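Local structure of malic enzyme (Entamoeba histolytica, 3NV9) at residues P364-G369 against A419-Q424; T379-I384 against I426-A431. The protein probably catalyses the oxidative decarboxylation of malate to pyruvate and carbon dioxide, with NAD or NADP as electron acceptor, as malic enzymes do. All blocks are in the same frame, centred on the assembly; numbering follows the deposited sequence.

In the fold
Both contacts use helix 413-428, which packs against two helices that follow each other in the chain: helix 363-372 in interaction 1 and helix 380-396 in interaction 2. Interaction 1 is buried and apolar, a helix face with Gly365 and Gly369 on it against a valine and an alanine, without hydrogen bonds between the segments. Interaction 2 lies nearer the surface, where one helix begins and the other ends, and there a carboxylate bonded to a threonine and an asparagine sits beside a small apolar patch. The two sites adjoin, their centres about 9 Å apart: the CG1 branch of Val421 touches CE of Met382, and Gln424 bonds to Asp428.

Interaction 1. Residues P364-G369 against A419-Q424; sequences PGILKG and ADVAMQ
Val421 packs on Ile366 and Gly369 in a buried, apolar helix-helix contact within the NAD-binding domain. The axes of the short segments 364-369 and 419-424 approach to 7.9 Å and cross at -47°. Gly369, which has no side chain, lies where the backbones come nearest, its CA 4.8 Å from the CA of Ala422, and Val421 CG1 sits over it. Val421 divides its two methyls over the neighbouring helix. CG1, anti to the backbone N (chi1 163°), rests 3.8 Å from the carbonyl O of Ile366 and 4.3 Å from Gly369 CA. CG2 instead meets CG1 of Ile366 at 4.1 Å, the two side chains crossing at about a right angle although the CB of Ile366 is directed away from the partner. Ala422 adds its methyl, CB standing 4.1 Å from the carbonyl O of Gly369. No hydrogen bond joins the segments, which are held by van der Waals packing over a small area. Helix 380-396 closes one flank, Ala386 touching both Ile366 and Val421. Helix 438-461 packs on Ala419 and Ala422, while helix 114-128 lies against Pro364 and Leu367.

Interaction 2. Residues T379-I384 against I426-A431; sequences TDNMAI and IKDGVA. With SO4 (sulfate ion), chain C.
The carboxylate of Asp428, in the last turn of one helix, bonds to two side chains at the start of another, and one of these also caps that helix. Thr379 OG1 donates to Asp428 OD2 at 2.7 Å and accepts from Met382 N at 3.1 Å. The hydroxyl is thus both the N-cap acceptor of helix 380-396 and a donor to the neighbouring helix, placed between the backbone N and the carbonyl carbon by a chi1 of 62°. Asn381 ND2 reaches Asp428 OD1 at 2.9 Å in a nearly straight bond of 170°. OD1 lies almost in the plane of the Asn381 amide, although the two groups are turned 43° apart; both donors stand well out of the carboxylate plane. OD1 also receives Gln424 NE2, so three side chains grip the anionic group; these bonds would be expected to stabilise its charge. In the capping box, Thr379 N returns a weak bond to Met382 SD. Beside this polar group, Val430 CG1 lies 3.9 Å from Thr379 CG2, tip to tip, and Val430 CG2 3.8 Å from Met382 SD. Gly429, with positive phi, ends helix 413-428 in a Schellman motif just before Val430. A sulfate ion, probably from the crystallisation liquor, accepts from Asp380 N at 3.0 Å and also binds Arg183. Met382 continues inward onto Val421 and Ala425 of helix 413-428, while helices 193-213 and 229-240 pack against Ala383 and Ile384.

Interaction 1. Residues P364-G369 against A419-Q424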
loop_
_atom_site.group_PDB
_atom_site.type_symbol
_atom_site.label_atom_id
_atom_site.label_comp_id
_atom_site.label_asym_id
_atom_site.label_seq_id
_atom_site.Cartn_x
_atom_site.Cartn_y
_atom_site.Cartn_z
ATOM N N PRO A 364 6.981 -2.633 16.121
ATOM C CA PRO A 364 6.366 -3.857 15.561
ATOM C C PRO A 364 5.450 -4.520 16.582
ATOM O O PRO A 364 4.343 -4.999 16.232
ATOM C CB PRO A 364 7.570 -4.748 15.210
ATOM C CG PRO A 364 8.688 -3.762 15.010
ATOM C CD PRO A 364 8.442 -2.646 15.999
ATOM N N GLY A 365 5.893 -4.484 17.825
ATOM C CA GLY A 365 5.179 -5.098 18.954
ATOM C C GLY A 365 3.995 -4.250 19.378
ATOM O O GLY A 365 2.912 -4.769 19.563
ATOM N N ILE A 366 4.185 -2.939 19.505
ATOM C CA ILE A 366 3.035 -2.046 19.806
ATOM C C ILE A 366 1.873 -2.166 18.791
ATOM O O ILE A 366 0.736 -2.441 19.164
ATOM C CB ILE A 366 3.505 -0.583 20.030
ATOM C CG1 ILE A 366 4.418 -0.524 21.239
ATOM C CG2 ILE A 366 2.336 0.393 20.248
ATOM C CD1 ILE A 366 5.308 0.795 21.331
ATOM N N LEU A 367 2.160 -1.970 17.513
ATOM C CA LEU A 367 1.119 -2.037 16.522
ATOM C C LEU A 367 0.509 -3.453 16.485
ATOM O O LEU A 367 -0.699 -3.609 16.326
ATOM C CB LEU A 367 1.666 -1.647 15.119
ATOM C CG LEU A 367 2.018 -0.149 15.017
ATOM C CD1 LEU A 367 3.092 0.189 13.984
ATOM C CD2 LEU A 367 0.724 0.688 14.766
ATOM N N LYS A 368 1.333 -4.488 16.550
ATOM C CA LYS A 368 0.786 -5.802 16.369
ATOM C C LYS A 368 -0.239 -6.047 17.499
ATOM O O LYS A 368 -1.333 -6.570 17.265
ATOM C CB LYS A 368 1.887 -6.888 16.400
ATOM C CG LYS A 368 1.372 -8.294 16.067
ATOM C CD LYS A 368 0.860 -8.407 14.627
ATOM C CE LYS A 368 0.395 -9.823 14.281
ATOM N NZ LYS A 368 -0.258 -9.811 12.955
ATOM N N GLY A 369 0.135 -5.655 18.720
ATOM C CA GLY A 369 -0.728 -5.844 19.884
ATOM C C GLY A 369 -2.016 -5.088 19.658
ATOM O O GLY A 369 -3.138 -5.628 19.875
ATOM N N ALA A 419 1.636 -9.148 23.170
ATOM C CA ALA A 419 0.728 -9.681 24.189
ATOM C C ALA A 419 0.661 -8.756 25.381
ATOM O O ALA A 419 -0.422 -8.492 25.887
ATOM C CB ALA A 419 1.149 -11.122 24.595
ATOM N N ASP A 420 1.795 -8.222 25.837
ATOM C CA ASP A 420 1.722 -7.256 26.963
ATOM C C ASP A 420 0.931 -5.954 26.616
ATOM O O ASP A 420 0.093 -5.476 27.434
ATOM C CB ASP A 420 3.110 -6.878 27.474
ATOM C CG ASP A 420 3.848 -8.022 28.207
ATOM O OD1 ASP A 420 5.001 -7.757 28.628
ATOM O OD2 ASP A 420 3.315 -9.140 28.390
ATOM N N VAL A 421 1.228 -5.374 25.438
ATOM C CA VAL A 421 0.512 -4.194 24.949
ATOM C C VAL A 421 -1.006 -4.475 24.827
ATOM O O VAL A 421 -1.833 -3.617 25.106
ATOM C CB VAL A 421 1.020 -3.769 23.566
ATOM C CG1 VAL A 421 0.020 -2.805 22.850
ATOM C CG2 VAL A 421 2.444 -3.192 23.674
ATOM N N ALA A 422 -1.362 -5.668 24.387
ATOM C CA ALA A 422 -2.777 -6.054 24.235
ATOM C C ALA A 422 -3.528 -6.102 25.564
ATOM O O ALA A 422 -4.695 -5.714 25.643
ATOM C CB ALA A 422 -2.883 -7.403 23.523
ATOM N N MET A 423 -2.859 -6.594 26.599
ATOM C CA MET A 423 -3.490 -6.818 27.875
ATOM C C MET A 423 -3.715 -5.445 28.494
ATOM O O MET A 423 -4.794 -5.156 29.031
ATOM C CB MET A 423 -2.580 -7.676 28.780
ATOM C CG MET A 423 -2.492 -9.144 28.380
ATOM S SD MET A 423 -4.078 -10.008 28.231
ATOM C CE MET A 423 -4.537 -9.905 26.491
ATOM N N GLN A 424 -2.655 -4.641 28.422
ATOM C CA GLN A 424 -2.680 -3.236 28.794
ATOM C C GLN A 424 -3.790 -2.489 28.054
ATOM O O GLN A 424 -4.512 -1.728 28.679
ATOM C CB GLN A 424 -1.314 -2.568 28.616
ATOM C CG GLN A 424 -1.200 -1.252 29.345
ATOM C CD GLN A 424 -1.238 -1.400 30.889
ATOM O OE1 GLN A 424 -0.337 -1.962 31.520
ATOM N NE2 GLN A 424 -2.280 -0.864 31.481
#

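Interaction 2. Residues T379-I384 against I426-A431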
loop_
_atom_site.group_PDB
_atom_site.type_symbol
_atom_site.label_atom_id
_atom_site.label_comp_id
_atom_site.label_asym_id
_atom_site.label_seq_id
_atom_site.Cartn_x
_atom_site.Cartn_y
_atom_site.Cartn_z
ATOM N N THR A 379 -2.309 4.077 23.922
ATOM C CA THR A 379 -2.218 4.901 25.153
ATOM C C THR A 379 -0.788 4.916 25.606
ATOM O O THR A 379 -0.006 4.092 25.148
ATOM C CB THR A 379 -3.073 4.343 26.294
ATOM O OG1 THR A 379 -2.566 3.051 26.615
ATOM C CG2 THR A 379 -4.528 4.243 25.847
ATOM N N ASP A 380 -0.459 5.832 26.515
ATOM C CA ASP A 380 0.866 5.895 27.121
ATOM C C ASP A 380 1.121 4.600 27.925
ATOM O O ASP A 380 2.209 4.061 27.922
ATOM C CB ASP A 380 1.029 7.121 28.024
ATOM C CG ASP A 380 1.184 8.437 27.247
ATOM O OD1 ASP A 380 1.204 8.413 25.984
ATOM O OD2 ASP A 380 1.300 9.525 27.916
ATOM N N ASN A 381 0.104 4.092 28.583
ATOM C CA ASN A 381 0.257 2.851 29.327
ATOM C C ASN A 381 0.717 1.698 28.430
ATOM O O ASN A 381 1.592 0.923 28.794
ATOM C CB ASN A 381 -1.032 2.530 30.053
ATOM C CG ASN A 381 -1.278 3.480 31.226
ATOM O OD1 ASN A 381 -0.392 4.232 31.622
ATOM N ND2 ASN A 381 -2.486 3.435 31.795
ATOM N N MET A 382 0.118 1.638 27.248
ATOM C CA MET A 382 0.398 0.599 26.293
ATOM C C MET A 382 1.851 0.731 25.842
ATOM O O MET A 382 2.578 -0.268 25.820
ATOM C CB MET A 382 -0.545 0.729 25.114
ATOM C CG MET A 382 -1.896 0.123 25.388
ATOM S SD MET A 382 -3.060 0.711 24.150
ATOM C CE MET A 382 -2.530 -0.250 22.681
ATOM N N ALA A 383 2.280 1.968 25.528
ATOM C CA ALA A 383 3.685 2.219 25.207
ATOM C C ALA A 383 4.617 1.745 26.296
ATOM O O ALA A 383 5.693 1.249 26.010
ATOM C CB ALA A 383 3.935 3.677 24.948
ATOM N N ILE A 384 4.210 1.953 27.545
ATOM C CA ILE A 384 5.052 1.597 28.710
ATOM C C ILE A 384 5.091 0.066 28.899
ATOM O O ILE A 384 6.104 -0.502 29.207
ATOM C CB ILE A 384 4.596 2.339 29.989
ATOM C CG1 ILE A 384 5.005 3.836 29.910
ATOM C CG2 ILE A 384 5.170 1.663 31.253
ATOM C CD1 ILE A 384 4.335 4.777 30.923
ATOM N N ILE A 426 -6.687 -3.693 26.848
ATOM C CA ILE A 426 -7.854 -4.151 27.642
ATOM C C ILE A 426 -7.935 -3.472 29.020
ATOM O O ILE A 426 -8.983 -2.939 29.381
ATOM C CB ILE A 426 -7.873 -5.699 27.816
ATOM C CG1 ILE A 426 -7.913 -6.364 26.430
ATOM C CG2 ILE A 426 -9.063 -6.128 28.743
ATOM C CD1 ILE A 426 -7.730 -7.833 26.465
ATOM N N LYS A 427 -6.842 -3.472 29.783
ATOM C CA LYS A 427 -6.875 -2.803 31.067
ATOM C C LYS A 427 -7.165 -1.270 30.978
ATOM O O LYS A 427 -7.827 -0.697 31.857
ATOM C CB LYS A 427 -5.601 -3.072 31.836
ATOM C CG LYS A 427 -5.490 -2.275 33.131
ATOM C CD LYS A 427 -4.134 -2.497 33.845
ATOM C CE LYS A 427 -3.902 -1.383 34.865
ATOM N NZ LYS A 427 -3.130 -1.915 36.029
ATOM N N ASP A 428 -6.642 -0.607 29.948
ATOM C CA ASP A 428 -6.892 0.805 29.747
ATOM C C ASP A 428 -8.345 1.094 29.256
ATOM O O ASP A 428 -8.816 2.241 29.329
ATOM C CB ASP A 428 -5.858 1.368 28.777
ATOM C CG ASP A 428 -4.446 1.421 29.367
ATOM O OD1 ASP A 428 -4.256 1.469 30.629
ATOM O OD2 ASP A 428 -3.494 1.437 28.553
ATOM N N GLY A 429 -9.036 0.073 28.757
ATOM C CA GLY A 429 -10.400 0.226 28.278
ATOM C C GLY A 429 -10.517 0.700 26.837
ATOM O O GLY A 429 -11.635 1.065 26.357
ATOM N N VAL A 430 -9.381 0.656 26.125
ATOM C CA VAL A 430 -9.369 1.020 24.718
ATOM C C VAL A 430 -9.517 -0.159 23.737
ATOM O O VAL A 430 -9.717 0.061 22.530
ATOM C CB VAL A 430 -8.183 1.918 24.401
ATOM C CG1 VAL A 430 -8.213 3.094 25.363
ATOM C CG2 VAL A 430 -6.831 1.139 24.508
ATOM N N ALA A 431 -9.473 -1.393 24.249
ATOM C CA ALA A 431 -9.625 -2.573 23.391
ATOM C C ALA A 431 -11.070 -2.867 23.036
ATOM O O ALA A 431 -11.959 -2.770 23.881
ATOM C CB ALA A 431 -8.969 -3.799 24.016
HETATM S S SO4 C . -3.815 8.520 26.850
HETATM O O1 SO4 C . -4.391 8.777 28.148
HETATM O O2 SO4 C . -4.730 7.655 26.109
HETATM O O3 SO4 C . -3.650 9.780 26.137
HETATM O O4 SO4 C . -2.480 8.004 27.025
#